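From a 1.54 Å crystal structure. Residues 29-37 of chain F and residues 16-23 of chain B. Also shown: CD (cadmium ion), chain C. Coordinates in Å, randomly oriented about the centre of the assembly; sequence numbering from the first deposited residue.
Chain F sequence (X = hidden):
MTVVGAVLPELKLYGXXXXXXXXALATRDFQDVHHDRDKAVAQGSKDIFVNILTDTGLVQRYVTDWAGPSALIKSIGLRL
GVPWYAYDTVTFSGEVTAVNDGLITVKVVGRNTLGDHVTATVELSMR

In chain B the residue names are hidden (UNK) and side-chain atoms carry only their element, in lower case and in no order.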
ATOM      1  N   ASP F  29       1.143   7.850  -3.855  1.00 10.37           N
ATOM      2  CA  ASP F  29       0.630   8.381  -5.106  1.00 11.15           C
ATOM      3  C   ASP F  29      -0.461   7.448  -5.595  1.00 10.50           C
ATOM      4  O   ASP F  29      -0.176   6.333  -6.057  1.00 11.06           O
ATOM      5  CB  ASP F  29       1.775   8.434  -6.112  1.00 10.20           C
ATOM      6  CG  ASP F  29       1.390   9.062  -7.407  1.00  9.97           C
ATOM      7  OD1 ASP F  29       0.180   9.174  -7.719  1.00 12.00           O
ATOM      8  OD2 ASP F  29       2.321   9.451  -8.139  1.00 11.54           O
ATOM      9  N   PHE F  30      -1.706   7.905  -5.454  1.00 11.27           N
ATOM     10  CA  PHE F  30      -2.872   7.105  -5.805  1.00 11.17           C
ATOM     11  C   PHE F  30      -3.456   7.480  -7.155  1.00 10.50           C
ATOM     12  O   PHE F  30      -4.579   7.096  -7.483  1.00 13.21           O
ATOM     13  CB  PHE F  30      -3.928   7.199  -4.700  1.00 12.36           C
ATOM     14  CG  PHE F  30      -3.512   6.516  -3.434  1.00 11.67           C
ATOM     15  CD1 PHE F  30      -2.776   7.193  -2.481  1.00 13.65           C
ATOM     16  CD2 PHE F  30      -3.837   5.179  -3.211  1.00 12.51           C
ATOM     17  CE1 PHE F  30      -2.358   6.546  -1.316  1.00 15.10           C
ATOM     18  CE2 PHE F  30      -3.441   4.536  -2.060  1.00 12.57           C
ATOM     19  CZ  PHE F  30      -2.699   5.221  -1.113  1.00 13.37           C
ATOM     20  N   GLN F  31      -2.687   8.215  -7.951  1.00 12.18           N
ATOM     21  CA  GLN F  31      -3.168   8.595  -9.273  1.00 12.64           C
ATOM     22  C   GLN F  31      -3.469   7.335 -10.071  1.00 11.09           C
ATOM     23  O   GLN F  31      -2.651   6.414 -10.136  1.00 11.71           O
ATOM     24  CB  GLN F  31      -2.148   9.471 -10.019  1.00 15.58           C
ATOM     25  CG  GLN F  31      -2.758  10.245 -11.197  1.00 19.20           C
ATOM     26  CD  GLN F  31      -3.624  11.438 -10.767  1.00 24.85           C
ATOM     27  OE1 GLN F  31      -3.436  11.997  -9.677  1.00 31.53           O
ATOM     28  NE2 GLN F  31      -4.570  11.826 -11.616  1.00 30.04           N
ATOM     29  N   ASP F  32      -4.649   7.298 -10.680  1.00 12.65           N
ATOM     30  CA  ASP F  32      -5.111   6.079 -11.334  1.00 13.69           C
ATOM     31  C   ASP F  32      -4.136   5.485 -12.364  1.00 15.48           C
ATOM     32  O   ASP F  32      -4.016   4.265 -12.476  1.00 15.26           O
ATOM     33  CB  ASP F  32      -6.525   6.275 -11.908  1.00 14.79           C
ATOM     34  CG  ASP F  32      -6.678   7.549 -12.738  1.00 21.73           C
ATOM     35  OD1 ASP F  32      -5.675   8.125 -13.221  1.00 22.93           O
ATOM     36  OD2 ASP F  32      -7.850   7.964 -12.931  1.00 24.80           O
ATOM     37  N   VAL F  33      -3.412   6.341 -13.078  1.00 12.65           N
ATOM     38  CA  VAL F  33      -2.555   5.887 -14.169  1.00 14.24           C
ATOM     39  C   VAL F  33      -1.411   4.962 -13.736  1.00 13.24           C
ATOM     40  O   VAL F  33      -0.806   4.299 -14.585  1.00 15.20           O
ATOM     41  CB  VAL F  33      -1.979   7.079 -14.962  1.00 16.84           C
ATOM     42  CG1 VAL F  33      -3.088   7.884 -15.619  1.00 18.22           C
ATOM     43  CG2 VAL F  33      -1.115   7.961 -14.044  1.00 14.35           C
ATOM     44  N   HIS F  34      -1.097   4.906 -12.438  1.00 11.20           N
ATOM     45  CA  HIS F  34      -0.014   4.025 -12.007  1.00 10.67           C
ATOM     46  C   HIS F  34      -0.492   2.644 -11.567  1.00 13.62           C
ATOM     47  O   HIS F  34       0.331   1.766 -11.288  1.00 13.86           O
ATOM     48  CB  HIS F  34       0.803   4.655 -10.864  1.00  9.46           C
ATOM     49  CG  HIS F  34       1.204   6.068 -11.130  1.00 10.09           C
ATOM     50  ND1 HIS F  34       1.959   6.443 -12.224  1.00 10.82           N
ATOM     51  CD2 HIS F  34       0.921   7.206 -10.460  1.00  9.71           C
ATOM     52  CE1 HIS F  34       2.119   7.753 -12.217  1.00 13.06           C
ATOM     53  NE2 HIS F  34       1.491   8.236 -11.164  1.00 12.56           N
ATOM     54  N   HIS F  35      -1.806   2.433 -11.491  1.00 11.42           N
ATOM     55  CA  HIS F  35      -2.311   1.129 -11.060  1.00 12.37           C
ATOM     56  C   HIS F  35      -3.582   0.677 -11.783  1.00 15.30           C
ATOM     57  O   HIS F  35      -4.014  -0.461 -11.619  1.00 17.93           O
ATOM     58  CB  HIS F  35      -2.566   1.121  -9.555  1.00 13.95           C
ATOM     59  CG  HIS F  35      -3.644   2.070  -9.136  1.00 13.78           C
ATOM     60  ND1 HIS F  35      -3.367   3.321  -8.631  1.00 14.38           N
ATOM     61  CD2 HIS F  35      -4.995   1.966  -9.175  1.00 15.70           C
ATOM     62  CE1 HIS F  35      -4.504   3.945  -8.372  1.00 14.32           C
ATOM     63  NE2 HIS F  35      -5.506   3.147  -8.698  1.00 15.76           N
ATOM     64  N   ASP F  36      -4.189   1.559 -12.572  1.00 12.25           N
ATOM     65  CA  ASP F  36      -5.416   1.238 -13.282  1.00 13.46           C
ATOM     66  C   ASP F  36      -5.113   1.330 -14.777  1.00 15.60           C
ATOM     67  O   ASP F  36      -5.033   2.422 -15.335  1.00 15.28           O
ATOM     68  CB  ASP F  36      -6.499   2.254 -12.874  1.00 14.04           C
ATOM     69  CG  ASP F  36      -7.851   2.006 -13.531  1.00 18.06           C
ATOM     70  OD1 ASP F  36      -7.922   1.341 -14.586  1.00 19.29           O
ATOM     71  OD2 ASP F  36      -8.868   2.508 -12.991  1.00 19.86           O
ATOM     72  N   ARG F  37      -4.949   0.182 -15.427  1.00 13.65           N
ATOM     73  CA  ARG F  37      -4.623   0.160 -16.846  1.00 14.37           C
ATOM     74  C   ARG F  37      -5.661   0.912 -17.682  1.00 15.07           C
ATOM     75  O   ARG F  37      -5.319   1.630 -18.621  1.00 15.58           O
ATOM     76  CB  ARG F  37      -4.486  -1.282 -17.330  1.00 13.68           C
ATOM     77  CG  ARG F  37      -4.502  -1.434 -18.845  1.00 15.85           C
ATOM     78  CD  ARG F  37      -4.374  -2.898 -19.234  1.00 18.13           C
ATOM     79  NE  ARG F  37      -3.024  -3.393 -18.973  1.00 19.01           N
ATOM     80  CZ  ARG F  37      -2.688  -4.680 -18.924  1.00 17.30           C
ATOM     81  NH1 ARG F  37      -3.596  -5.632 -19.074  1.00 18.52           N
ATOM     82  NH2 ARG F  37      -1.428  -5.015 -18.680  1.00 18.30           N
TER
ATOM     83  N   UNK B  16     -14.251  -0.062  -8.165  1.00 16.47           N
ATOM     84  CA  UNK B  16     -13.319   0.442  -9.174  1.00 17.95           C
ATOM     85  C   UNK B  16     -11.901  -0.065  -8.880  1.00 15.08           C
ATOM     86  O   UNK B  16     -11.599  -0.484  -7.747  1.00 14.56           O
ATOM     87  c   UNK B  16     -13.377   1.969  -9.263  1.00 20.89           C
ATOM     88  c   UNK B  16     -13.211   2.631  -7.923  1.00 26.88           C
ATOM     89  o   UNK B  16     -14.214   3.130  -7.371  1.00 38.85           O
ATOM     90  o   UNK B  16     -12.078   2.674  -7.419  1.00 22.86           O
ATOM     91  N   UNK B  17     -11.042  -0.105  -9.909  1.00 14.46           N
ATOM     92  CA  UNK B  17      -9.696  -0.636  -9.700  1.00 11.10           C
ATOM     93  C   UNK B  17      -8.965   0.063  -8.560  1.00 10.50           C
ATOM     94  O   UNK B  17      -8.278  -0.646  -7.823  1.00 12.16           O
ATOM     95  c   UNK B  17     -11.300   0.165 -11.336  1.00 15.91           C
ATOM     96  c   UNK B  17      -9.015  -0.404 -11.048  1.00 14.19           C
ATOM     97  c   UNK B  17     -10.174  -0.563 -12.027  1.00 15.69           C
ATOM     98  N   UNK B  18      -9.115   1.376  -8.390  1.00 10.63           N
ATOM     99  CA  UNK B  18      -8.453   2.049  -7.267  1.00  9.48           C
ATOM    100  C   UNK B  18      -8.894   1.487  -5.917  1.00 10.71           C
ATOM    101  O   UNK B  18      -8.060   1.286  -5.022  1.00  9.96           O
ATOM    102  c   UNK B  18      -8.652   3.565  -7.320  1.00 11.85           C
ATOM    103  c   UNK B  18      -7.982   4.252  -6.112  1.00 13.43           C
ATOM    104  o   UNK B  18      -8.091   4.054  -8.545  1.00 12.43           O
ATOM    105  N   UNK B  19     -10.185   1.208  -5.762  1.00 11.08           N
ATOM    106  CA  UNK B  19     -10.673   0.621  -4.527  1.00 10.27           C
ATOM    107  C   UNK B  19     -10.031  -0.736  -4.272  1.00 10.27           C
ATOM    108  O   UNK B  19      -9.552  -1.000  -3.160  1.00 10.09           O
ATOM    109  c   UNK B  19     -13.407  -0.035  -1.035  1.00 21.88           C
ATOM    110  c   UNK B  19     -12.203   0.469  -4.581  1.00 12.37           C
ATOM    111  c   UNK B  19     -13.662  -2.104  -2.223  1.00 18.23           C
ATOM    112  c   UNK B  19     -13.791  -1.370  -1.053  1.00 21.19           C
ATOM    113  c   UNK B  19     -13.146  -1.506  -3.370  1.00 14.66           C
ATOM    114  c   UNK B  19     -12.895   0.556  -2.188  1.00 15.89           C
ATOM    115  c   UNK B  19     -12.769  -0.167  -3.364  1.00 13.29           C
ATOM    116  N   UNK B  20     -10.039  -1.590  -5.291  1.00  9.85           N
ATOM    117  CA  UNK B  20      -9.520  -2.944  -5.141  1.00  9.69           C
ATOM    118  C   UNK B  20      -8.034  -2.946  -4.812  1.00  9.61           C
ATOM    119  O   UNK B  20      -7.604  -3.649  -3.893  1.00  9.41           O
ATOM    120  c   UNK B  20      -9.794  -3.778  -6.392  1.00 10.34           C
ATOM    121  c   UNK B  20     -11.721  -4.780  -7.733  1.00 15.21           C
ATOM    122  c   UNK B  20      -9.212  -5.195  -6.234  1.00 12.57           C
ATOM    123  c   UNK B  20     -11.307  -3.815  -6.632  1.00 13.60           C
ATOM    124  N   UNK B  21      -7.260  -2.177  -5.564  1.00  9.03           N
ATOM    125  CA  UNK B  21      -5.816  -2.112  -5.354  1.00  8.98           C
ATOM    126  C   UNK B  21      -5.455  -1.471  -4.013  1.00  8.46           C
ATOM    127  O   UNK B  21      -4.622  -2.019  -3.249  1.00  8.77           O
ATOM    128  c   UNK B  21      -3.688  -1.078  -6.238  1.00 10.38           C
ATOM    129  c   UNK B  21      -5.165  -1.345  -6.509  1.00  7.35           C
ATOM    130  c   UNK B  21      -5.299  -2.118  -7.809  1.00 11.15           C
ATOM    131  N   UNK B  22      -6.053  -0.321  -3.708  1.00  7.73           N
ATOM    132  CA  UNK B  22      -5.698   0.397  -2.487  1.00  8.05           C
ATOM    133  C   UNK B  22      -6.064  -0.382  -1.234  1.00  8.60           C
ATOM    134  O   UNK B  22      -5.302  -0.358  -0.249  1.00  9.18           O
ATOM    135  c   UNK B  22      -6.321   1.797  -2.466  1.00 10.22           C
ATOM    136  o   UNK B  22      -7.730   1.710  -2.439  1.00 11.62           O
ATOM    137  N   UNK B  23      -7.210  -1.056  -1.231  1.00  7.71           N
ATOM    138  CA  UNK B  23      -7.575  -1.845  -0.062  1.00  8.47           C
ATOM    139  C   UNK B  23      -6.653  -3.044   0.101  1.00  9.22           C
ATOM    140  O   UNK B  23      -6.210  -3.343   1.204  1.00 10.05           O
ATOM    141  c   UNK B  23      -9.992  -1.085   0.079  1.00 11.74           C
ATOM    142  o   UNK B  23      -9.344  -3.019  -1.293  1.00 11.12           O
ATOM    143  c   UNK B  23      -9.053  -2.299  -0.078  1.00  9.16           C
TER
HETATM  144 CD    CD C 201       1.579  10.358 -10.134  1.00 12.46          CD
HETATM  145  O   HOH W   1      -9.770   3.406 -10.691  1.00 18.79           O
HETATM  146  O   HOH W   2       0.219  11.336 -11.765  1.00 15.46           O
HETATM  147  O   HOH W   3       0.864  12.420  -8.754  1.00 20.23           O

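Position 16 of chain B carries two side-chain carbons, the second bearing two oxygens, and it makes no contact with the chain F stretch. A carboxylate on a single methylene identifies B:Asp16. One carboxylate oxygen lies within hydrogen-bonding reach of the backbone N of position 19, as expected of a residue that caps the first turn of a helix.

At position 17 three side-chain carbons close a ring onto the backbone N, which only proline does. The residue is B:Pro17. It opens the helix, where the lack of an amide hydrogen costs nothing, and its ring packs against the acid of chain F, with B:Pro17 CG 3.5 Å from F:Asp36 OD2.

Position 18 has one carbon carrying one oxygen and one carbon. The oxygen lies 2.7 Å from F:His35 NE2, at the edge of the imidazole and near its plane, where the nitrogen lone pair or N-H points. Three side-chain atoms in this arrangement make B:Thr18; the branched carbon and hydroxyl would fit no other standard residue. Its OG1 and F:His35 NE2 form a hydrogen bond in which either could be the donor.

Position 19 shows one carbon followed by a six-carbon ring without a heteroatom. Its CA-to-CB bond points away from chain F, and no atom of the ring touches that stretch. It is B:Phe19, whose backbone N donates to B:Asp16 OD1 at 2.9 Å, completing the cap.

Four carbons, forked at the first and with one arm two carbons long, occupy position 20. Branching at CB distinguishes B:Ile20 from leucine. This side chain is buried, but not against the chain F stretch.

Position 21 has three carbons, one carrying the other two, and points toward chain F. It is B:Val21, and its CG1 comes within 4.1 Å of F:His35 CB, an apolar contact beside the polar one made a turn earlier.

One carbon and one oxygen make up position 22. The carbon, CB, sits 4.0 Å from F:Phe30 CE2, obliquely to the ring. This is B:Ser22, whose OG donates back to B:Thr18 O at 2.6 Å, so that the hydroxyl is satisfied within its own helix.

Position 23 again has one carbon bearing an oxygen and a carbon, and lies out of reach of chain F. It is B:Thr23; its OG1 donates to B:Phe19 O at 2.8 Å.

The contact therefore rests on one side of the first helical turns, where positions 17, 18, 21 and 22 meet F:Phe30, F:His35 and F:Asp36. The bond between B:Thr18 OG1 and F:His35 NE2 is the only direct hydrogen bond across the stretches. Water 1 adds a bridge, accepting from B:Thr18 N at 3.1 Å and donating to F:Asp36 OD2 at 2.6 Å. Around these polar links, B:Pro17, B:Val21 and B:Ser22 supply the packing, and the two stretches together bury 320 Å².

Chain B 16-23: DPTFIVST
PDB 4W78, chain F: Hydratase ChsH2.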